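Side-chain contacts in N-terminal acetyltransferase B complex subunit MDM20 (PDB 5K04), which serves as the non-catalytic subunit of the NatB N-terminal acetyltransferase complex, probably as a largely helical scaffold for its catalytic partner: residues Y614-N619 against K642-D647; L620-K625 against Q634-Y639. All coordinates share one frame; numbering follows the deposited sequence.

Contact 1 of 2, residues Y614-N619 against K642-D647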
ATOM      1  N   TYR A 614     -18.565  23.461   3.145  1.00 37.39           N
ATOM      2  CA  TYR A 614     -17.342  23.815   3.850  1.00 38.92           C
ATOM      3  C   TYR A 614     -17.275  25.299   4.157  1.00 39.68           C
ATOM      4  O   TYR A 614     -16.609  25.692   5.118  1.00 27.91           O
ATOM      5  CB  TYR A 614     -16.127  23.321   3.059  1.00 38.77           C
ATOM      6  CG  TYR A 614     -16.074  21.812   3.135  1.00 41.30           C
ATOM      7  CD1 TYR A 614     -15.860  21.170   4.362  1.00 34.42           C
ATOM      8  CD2 TYR A 614     -16.303  21.022   2.008  1.00 37.64           C
ATOM      9  CE1 TYR A 614     -15.866  19.779   4.461  1.00 37.46           C
ATOM     10  CE2 TYR A 614     -16.301  19.625   2.099  1.00 38.62           C
ATOM     11  CZ  TYR A 614     -16.080  19.008   3.326  1.00 40.17           C
ATOM     12  OH  TYR A 614     -16.079  17.629   3.401  1.00 25.25           O
ATOM     13  N   LYS A 615     -17.975  26.122   3.372  1.00 47.01           N
ATOM     14  CA  LYS A 615     -18.206  27.499   3.783  1.00 46.55           C
ATOM     15  C   LYS A 615     -19.087  27.551   5.035  1.00 43.67           C
ATOM     16  O   LYS A 615     -18.775  28.270   5.992  1.00 31.83           O
ATOM     17  CB  LYS A 615     -18.826  28.282   2.627  1.00 43.92           C
ATOM     18  CG  LYS A 615     -19.046  29.760   2.928  1.00 53.71           C
ATOM     19  CD  LYS A 615     -19.435  30.528   1.656  1.00 58.15           C
ATOM     20  CE  LYS A 615     -19.831  31.973   1.946  1.00 57.00           C
ATOM     21  NZ  LYS A 615     -18.710  32.818   2.425  1.00 68.18           N
ATOM     22  N   LEU A 616     -20.181  26.779   5.051  1.00 40.56           N
ATOM     23  CA  LEU A 616     -20.988  26.655   6.262  1.00 41.88           C
ATOM     24  C   LEU A 616     -20.124  26.232   7.445  1.00 38.98           C
ATOM     25  O   LEU A 616     -20.156  26.868   8.502  1.00 30.06           O
ATOM     26  CB  LEU A 616     -22.130  25.657   6.040  1.00 45.02           C
ATOM     27  CG  LEU A 616     -23.242  26.056   5.042  1.00 46.10           C
ATOM     28  CD1 LEU A 616     -24.359  25.016   4.992  1.00 42.58           C
ATOM     29  CD2 LEU A 616     -23.810  27.441   5.338  1.00 41.74           C
ATOM     30  N   TYR A 617     -19.307  25.184   7.264  1.00 40.25           N
ATOM     31  CA  TYR A 617     -18.415  24.747   8.335  1.00 40.92           C
ATOM     32  C   TYR A 617     -17.509  25.887   8.791  1.00 41.92           C
ATOM     33  O   TYR A 617     -17.421  26.187   9.986  1.00 31.02           O
ATOM     34  CB  TYR A 617     -17.578  23.554   7.889  1.00 43.00           C
ATOM     35  CG  TYR A 617     -18.148  22.184   8.237  1.00 41.74           C
ATOM     36  CD1 TYR A 617     -18.374  21.803   9.561  1.00 42.07           C
ATOM     37  CD2 TYR A 617     -18.401  21.248   7.240  1.00 42.10           C
ATOM     38  CE1 TYR A 617     -18.862  20.527   9.877  1.00 39.01           C
ATOM     39  CE2 TYR A 617     -18.883  19.978   7.541  1.00 41.85           C
ATOM     40  CZ  TYR A 617     -19.121  19.622   8.856  1.00 39.94           C
ATOM     41  OH  TYR A 617     -19.622  18.370   9.130  1.00 26.46           O
ATOM     42  N   PHE A 618     -16.866  26.564   7.843  1.00 45.37           N
ATOM     43  CA  PHE A 618     -15.919  27.616   8.196  1.00 43.69           C
ATOM     44  C   PHE A 618     -16.590  28.702   9.031  1.00 45.50           C
ATOM     45  O   PHE A 618     -16.059  29.125  10.065  1.00 37.97           O
ATOM     46  CB  PHE A 618     -15.292  28.206   6.925  1.00 41.91           C
ATOM     47  CG  PHE A 618     -14.359  29.366   7.189  1.00 39.62           C
ATOM     48  CD1 PHE A 618     -13.041  29.148   7.574  1.00 35.89           C
ATOM     49  CD2 PHE A 618     -14.809  30.673   7.079  1.00 42.69           C
ATOM     50  CE1 PHE A 618     -12.175  30.210   7.827  1.00 37.79           C
ATOM     51  CE2 PHE A 618     -13.957  31.744   7.330  1.00 49.92           C
ATOM     52  CZ  PHE A 618     -12.628  31.507   7.705  1.00 46.32           C
ATOM     53  N   ASN A 619     -17.765  29.166   8.596  1.00 50.79           N
ATOM     54  CA  ASN A 619     -18.483  30.187   9.349  1.00 48.93           C
ATOM     55  C   ASN A 619     -18.875  29.680  10.727  1.00 46.70           C
ATOM     56  O   ASN A 619     -18.868  30.442  11.707  1.00 33.10           O
ATOM     57  CB  ASN A 619     -19.725  30.632   8.567  1.00 47.30           C
ATOM     58  CG  ASN A 619     -19.370  31.443   7.331  1.00 39.44           C
ATOM     59  OD1 ASN A 619     -18.301  31.271   6.750  1.00 31.98           O
ATOM     60  ND2 ASN A 619     -20.249  32.360   6.955  1.00 48.74           N
ATOM     61  N   LYS A 642     -29.242  32.255   6.311  1.00 49.01           N
ATOM     62  CA  LYS A 642     -29.920  32.290   5.023  1.00 48.91           C
ATOM     63  C   LYS A 642     -29.947  30.915   4.358  1.00 49.64           C
ATOM     64  O   LYS A 642     -30.878  30.615   3.602  1.00 39.05           O
ATOM     65  CB  LYS A 642     -29.231  33.306   4.112  1.00 55.65           C
ATOM     66  CG  LYS A 642     -30.056  34.536   3.771  1.00 81.05           C
ATOM     67  CD  LYS A 642     -30.195  35.522   4.942  1.00 91.99           C
ATOM     68  CE  LYS A 642     -31.088  36.715   4.562  1.00 96.42           C
ATOM     69  NZ  LYS A 642     -31.399  37.625   5.712  1.00100.33           N
ATOM     70  N   ASN A 643     -28.951  30.064   4.636  1.00 41.99           N
ATOM     71  CA  ASN A 643     -28.729  28.849   3.865  1.00 41.65           C
ATOM     72  C   ASN A 643     -28.982  27.554   4.632  1.00 42.74           C
ATOM     73  O   ASN A 643     -29.004  26.486   4.011  1.00 31.71           O
ATOM     74  CB  ASN A 643     -27.297  28.853   3.315  1.00 44.19           C
ATOM     75  CG  ASN A 643     -27.106  29.876   2.185  1.00 47.84           C
ATOM     76  OD1 ASN A 643     -27.797  29.838   1.163  1.00 40.76           O
ATOM     77  ND2 ASN A 643     -26.175  30.809   2.386  1.00 48.46           N
ATOM     78  N   LEU A 644     -29.169  27.609   5.953  1.00 44.55           N
ATOM     79  CA  LEU A 644     -29.605  26.433   6.715  1.00 42.59           C
ATOM     80  C   LEU A 644     -31.122  26.293   6.563  1.00 42.83           C
ATOM     81  O   LEU A 644     -31.918  26.541   7.474  1.00 35.10           O
ATOM     82  CB  LEU A 644     -29.181  26.543   8.171  1.00 45.31           C
ATOM     83  CG  LEU A 644     -27.722  26.192   8.458  1.00 54.50           C
ATOM     84  CD1 LEU A 644     -27.497  25.991   9.956  1.00 54.52           C
ATOM     85  CD2 LEU A 644     -27.352  24.958   7.685  1.00 50.47           C
ATOM     86  N   LYS A 645     -31.507  25.923   5.346  1.00 48.79           N
ATOM     87  CA  LYS A 645     -32.888  25.776   4.918  1.00 44.59           C
ATOM     88  C   LYS A 645     -32.900  24.736   3.811  1.00 41.21           C
ATOM     89  O   LYS A 645     -32.027  24.760   2.938  1.00 35.49           O
ATOM     90  CB  LYS A 645     -33.463  27.091   4.378  1.00 47.89           C
ATOM     91  CG  LYS A 645     -33.569  28.244   5.362  1.00 59.96           C
ATOM     92  CD  LYS A 645     -34.188  29.441   4.671  1.00 72.32           C
ATOM     93  CE  LYS A 645     -34.389  30.609   5.630  1.00 85.76           C
ATOM     94  NZ  LYS A 645     -34.724  31.889   4.903  1.00 91.09           N
ATOM     95  N   THR A 646     -33.899  23.844   3.829  1.00 42.99           N
ATOM     96  CA  THR A 646     -33.962  22.814   2.792  1.00 52.02           C
ATOM     97  C   THR A 646     -34.058  23.420   1.399  1.00 44.09           C
ATOM     98  O   THR A 646     -33.487  22.878   0.447  1.00 32.04           O
ATOM     99  CB  THR A 646     -35.139  21.865   3.029  1.00 45.77           C
ATOM    100  OG1 THR A 646     -36.365  22.588   2.920  1.00 57.51           O
ATOM    101  CG2 THR A 646     -35.025  21.297   4.399  1.00 41.55           C
ATOM    102  N   ASP A 647     -34.762  24.550   1.265  1.00 46.14           N
ATOM    103  CA  ASP A 647     -34.855  25.218  -0.030  1.00 50.58           C
ATOM    104  C   ASP A 647     -33.484  25.587  -0.582  1.00 45.01           C
ATOM    105  O   ASP A 647     -33.318  25.669  -1.800  1.00 33.15           O
ATOM    106  CB  ASP A 647     -35.740  26.456   0.083  1.00 55.91           C
ATOM    107  CG  ASP A 647     -37.218  26.104   0.116  1.00 62.32           C
ATOM    108  OD1 ASP A 647     -37.583  25.038  -0.434  1.00 63.79           O
ATOM    109  OD2 ASP A 647     -38.012  26.895   0.679  1.00 61.53           O
TER
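Within the two segments, Leu616 meets the place where a helix ends: its two methyl branches are divided between Asn643, the last helical residue of 630-643, and Leu644, the first to leave helical geometry. CD1 of Leu616 lies 4.0 Å from CD2 of Leu644, the two leucines running past each other in opposite directions. The other branch, CD2 of Leu616, rests more loosely near CB of Asn643, at 4.3 Å. Both leucines place CG beside the backbone N. In Leu644 this torsion (chi1 -79°) brings the branched end closer to helix 608-625 than the first bond of the side chain would suggest.

The example illustrates how, where helix 630-643 stops, a tight turn can leave a hydrophobic side chain packed against a neighbouring helix. Leu644 is the centre of an inverse gamma turn (phi -81°, psi 70°), in which the N of Lys645 reaches the O of Asn643 at 2.9 Å, a weak bond. Lys645 is then the N-cap of the short helix 646-649. The amide of Asn643 turns back on its own helix, its ND2 hydrogen-bonded to the O of Tyr639, so that towards Leu616 the residue offers an aliphatic CB.

Around this small buried meeting, Tyr639 and Leu640 of helix 630-643 also pack on Leu616. Phe672 of helix 661-682 touches both Leu616 and Leu644 and stacks edge-to-face (T-shaped) with Tyr617, while Tyr614 and Tyr617 lean on helix 571-584 and Phe618 on helix 591-601.

Contact 2 of 2, residues L620-K625 against Q634-Y639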
ATOM      1  N   LEU A 620     -19.227  28.392  10.815  1.00 46.72           N
ATOM      2  CA  LEU A 620     -19.669  27.815  12.079  1.00 44.00           C
ATOM      3  C   LEU A 620     -18.529  27.772  13.083  1.00 43.05           C
ATOM      4  O   LEU A 620     -18.713  28.102  14.262  1.00 34.18           O
ATOM      5  CB  LEU A 620     -20.227  26.412  11.837  1.00 45.59           C
ATOM      6  CG  LEU A 620     -20.624  25.607  13.080  1.00 49.82           C
ATOM      7  CD1 LEU A 620     -21.726  26.331  13.864  1.00 41.53           C
ATOM      8  CD2 LEU A 620     -21.046  24.184  12.710  1.00 46.87           C
ATOM      9  N   LEU A 621     -17.338  27.381  12.627  1.00 44.17           N
ATOM     10  CA  LEU A 621     -16.200  27.228  13.520  1.00 42.40           C
ATOM     11  C   LEU A 621     -15.635  28.579  13.931  1.00 35.45           C
ATOM     12  O   LEU A 621     -15.235  28.758  15.084  1.00 33.15           O
ATOM     13  CB  LEU A 621     -15.138  26.369  12.837  1.00 46.75           C
ATOM     14  CG  LEU A 621     -15.658  24.986  12.421  1.00 45.11           C
ATOM     15  CD1 LEU A 621     -14.702  24.306  11.457  1.00 44.06           C
ATOM     16  CD2 LEU A 621     -15.882  24.109  13.645  1.00 45.40           C
ATOM     17  N   LYS A 622     -15.609  29.539  12.997  1.00 49.68           N
ATOM     18  CA  LYS A 622     -15.111  30.881  13.297  1.00 54.59           C
ATOM     19  C   LYS A 622     -15.950  31.551  14.382  1.00 51.62           C
ATOM     20  O   LYS A 622     -15.416  32.205  15.286  1.00 40.72           O
ATOM     21  CB  LYS A 622     -15.096  31.727  12.016  1.00 51.05           C
ATOM     22  CG  LYS A 622     -13.693  32.024  11.478  1.00 55.08           C
ATOM     23  CD  LYS A 622     -13.682  33.207  10.521  1.00 58.57           C
ATOM     24  CE  LYS A 622     -12.954  34.419  11.075  1.00 55.20           C
ATOM     25  NZ  LYS A 622     -11.493  34.415  10.788  1.00 62.00           N
ATOM     26  N   ILE A 623     -17.267  31.365  14.314  1.00 54.96           N
ATOM     27  CA  ILE A 623     -18.201  31.980  15.248  1.00 55.88           C
ATOM     28  C   ILE A 623     -18.139  31.324  16.622  1.00 49.73           C
ATOM     29  O   ILE A 623     -18.340  31.990  17.643  1.00 44.25           O
ATOM     30  CB  ILE A 623     -19.602  31.885  14.629  1.00 62.59           C
ATOM     31  CG1 ILE A 623     -19.850  33.027  13.659  1.00 67.23           C
ATOM     32  CG2 ILE A 623     -20.666  31.795  15.653  1.00 67.00           C
ATOM     33  CD1 ILE A 623     -20.977  32.687  12.734  1.00 78.50           C
ATOM     34  N   THR A 624     -17.855  30.026  16.680  1.00 50.52           N
ATOM     35  CA  THR A 624     -17.824  29.294  17.943  1.00 48.88           C
ATOM     36  C   THR A 624     -16.432  29.145  18.547  1.00 46.65           C
ATOM     37  O   THR A 624     -16.319  29.028  19.768  1.00 41.09           O
ATOM     38  CB  THR A 624     -18.420  27.900  17.750  1.00 47.95           C
ATOM     39  OG1 THR A 624     -17.717  27.227  16.696  1.00 33.42           O
ATOM     40  CG2 THR A 624     -19.902  28.016  17.393  1.00 49.89           C
ATOM     41  N   LYS A 625     -15.370  29.168  17.740  1.00 45.78           N
ATOM     42  CA  LYS A 625     -14.045  28.792  18.218  1.00 48.56           C
ATOM     43  C   LYS A 625     -13.026  29.923  18.107  1.00 52.45           C
ATOM     44  O   LYS A 625     -11.835  29.696  18.353  1.00 50.93           O
ATOM     45  CB  LYS A 625     -13.538  27.557  17.454  1.00 46.65           C
ATOM     46  CG  LYS A 625     -14.504  26.370  17.444  1.00 45.87           C
ATOM     47  CD  LYS A 625     -14.662  25.787  18.836  1.00 54.07           C
ATOM     48  CE  LYS A 625     -13.311  25.410  19.418  1.00 51.16           C
ATOM     49  NZ  LYS A 625     -13.447  24.743  20.728  1.00 54.49           N
ATOM     50  N   GLN A 634     -21.790  38.544  13.149  1.00 58.85           N
ATOM     51  CA  GLN A 634     -23.099  38.666  12.522  1.00 52.18           C
ATOM     52  C   GLN A 634     -23.030  38.379  11.028  1.00 54.34           C
ATOM     53  O   GLN A 634     -23.947  37.760  10.474  1.00 48.71           O
ATOM     54  CB  GLN A 634     -23.672  40.057  12.803  1.00 52.78           C
ATOM     55  CG  GLN A 634     -24.183  40.188  14.216  1.00 51.50           C
ATOM     56  CD  GLN A 634     -25.307  39.187  14.489  1.00 59.21           C
ATOM     57  OE1 GLN A 634     -26.255  39.078  13.711  1.00 54.36           O
ATOM     58  NE2 GLN A 634     -25.193  38.445  15.582  1.00 69.43           N
ATOM     59  N   SER A 635     -21.951  38.797  10.357  1.00 57.78           N
ATOM     60  CA  SER A 635     -21.841  38.510   8.926  1.00 58.13           C
ATOM     61  C   SER A 635     -21.734  37.010   8.680  1.00 48.97           C
ATOM     62  O   SER A 635     -22.517  36.440   7.915  1.00 43.16           O
ATOM     63  CB  SER A 635     -20.654  39.248   8.306  1.00 51.60           C
ATOM     64  OG  SER A 635     -19.450  38.906   8.961  1.00 62.04           O
ATOM     65  N   LEU A 636     -20.774  36.354   9.334  1.00 47.23           N
ATOM     66  CA  LEU A 636     -20.643  34.904   9.197  1.00 45.30           C
ATOM     67  C   LEU A 636     -21.926  34.183   9.607  1.00 48.21           C
ATOM     68  O   LEU A 636     -22.321  33.189   8.981  1.00 34.70           O
ATOM     69  CB  LEU A 636     -19.457  34.423  10.028  1.00 41.19           C
ATOM     70  CG  LEU A 636     -18.137  35.023   9.532  1.00 47.83           C
ATOM     71  CD1 LEU A 636     -16.989  34.718  10.471  1.00 50.17           C
ATOM     72  CD2 LEU A 636     -17.849  34.520   8.120  1.00 40.32           C
ATOM     73  N   TYR A 637     -22.608  34.681  10.643  1.00 55.37           N
ATOM     74  CA  TYR A 637     -23.798  33.986  11.115  1.00 54.90           C
ATOM     75  C   TYR A 637     -24.988  34.197  10.184  1.00 49.19           C
ATOM     76  O   TYR A 637     -25.813  33.286  10.027  1.00 36.03           O
ATOM     77  CB  TYR A 637     -24.133  34.424  12.539  1.00 51.04           C
ATOM     78  CG  TYR A 637     -25.570  34.181  12.914  1.00 47.70           C
ATOM     79  CD1 TYR A 637     -26.038  32.892  13.114  1.00 47.23           C
ATOM     80  CD2 TYR A 637     -26.465  35.240  13.043  1.00 47.98           C
ATOM     81  CE1 TYR A 637     -27.351  32.656  13.437  1.00 50.09           C
ATOM     82  CE2 TYR A 637     -27.799  35.013  13.374  1.00 47.58           C
ATOM     83  CZ  TYR A 637     -28.225  33.713  13.576  1.00 45.61           C
ATOM     84  OH  TYR A 637     -29.523  33.434  13.911  1.00 38.92           O
ATOM     85  N   ASN A 638     -25.091  35.386   9.571  1.00 46.74           N
ATOM     86  CA  ASN A 638     -26.172  35.652   8.623  1.00 48.69           C
ATOM     87  C   ASN A 638     -26.124  34.682   7.445  1.00 50.18           C
ATOM     88  O   ASN A 638     -27.168  34.218   6.971  1.00 36.27           O
ATOM     89  CB  ASN A 638     -26.101  37.098   8.113  1.00 55.38           C
ATOM     90  CG  ASN A 638     -26.779  38.112   9.052  1.00 63.33           C
ATOM     91  OD1 ASN A 638     -27.524  37.757   9.969  1.00 56.09           O
ATOM     92  ND2 ASN A 638     -26.517  39.387   8.806  1.00 74.22           N
ATOM     93  N   TYR A 639     -24.918  34.353   6.965  1.00 49.26           N
ATOM     94  CA  TYR A 639     -24.815  33.415   5.855  1.00 44.92           C
ATOM     95  C   TYR A 639     -25.318  32.030   6.251  1.00 40.17           C
ATOM     96  O   TYR A 639     -25.990  31.358   5.460  1.00 33.61           O
ATOM     97  CB  TYR A 639     -23.378  33.356   5.343  1.00 37.05           C
ATOM     98  CG  TYR A 639     -23.262  32.607   4.027  1.00 48.49           C
ATOM     99  CD1 TYR A 639     -23.059  31.226   3.996  1.00 47.24           C
ATOM    100  CD2 TYR A 639     -23.347  33.283   2.811  1.00 47.52           C
ATOM    101  CE1 TYR A 639     -22.953  30.542   2.787  1.00 49.84           C
ATOM    102  CE2 TYR A 639     -23.243  32.613   1.601  1.00 47.95           C
ATOM    103  CZ  TYR A 639     -23.051  31.245   1.589  1.00 52.71           C
ATOM    104  OH  TYR A 639     -22.944  30.583   0.386  1.00 42.16           O
TER
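Ile623 and Leu636 meet across an alpha-helical hairpin, in which helices 608-625 and 630-643 run roughly antiparallel. Their short segments meet at 136° between N-to-C directions, with the axes 9.4 Å apart, a splayed pair rather than a strictly antiparallel one. The nearest backbone approach falls at these same residues.

CD1 of Ile623 works as the wedge. It sits 3.6 Å from CB of Leu636 and also 3.6 Å from CB of Tyr637, and comes within 3.3 Å of the backbone N of Tyr637, a tight fit against the main chain. The extended CG1-CD1 arm (chi2 161°) carries the methyl that far. Leu636 reaches at a slant across the aliphatic part of Lys622, its CD1 3.6 Å from CD of the lysine. The lysine chain bends at its outer two torsions, and its amino end leads away from the partner helix.

In the next shell, Leu628 in the connecting loop packs on both Lys622 and Leu636. Helix 686-695 also packs here, with Tyr687 against Ile623 and with Gln690 and Leu691 against Tyr637. Within helix 608-625, Thr624 folds its hydroxyl back on the preceding turn. OG1 of Thr624 donates to O of Leu620 at 2.8 Å, while N of Thr624 reaches that same oxygen from the opposite face of its carbonyl plane.

Overall arrangement
Read from the N terminus, helix 608-625 supplies first 614-619 and then 620-625, the chain turns, and helix 630-643 returns with 634-639 and ends within 642-647, where helix 646-649 begins. Contact 2 therefore closes the inner loop, nearest the turn, and contact 1 the outer one; the two are nested and do not cross. Their centres lie about 10 Å apart, and they are joined directly: ND2 of Asn619 hydrogen-bonds to O of Leu636, and Lys615 makes a cation-pi contact with Tyr639. Together they tie both ends of the hairpin, whose shared neighbours are helices 571-584 and 661-682, with helix 686-695 added at contact 2.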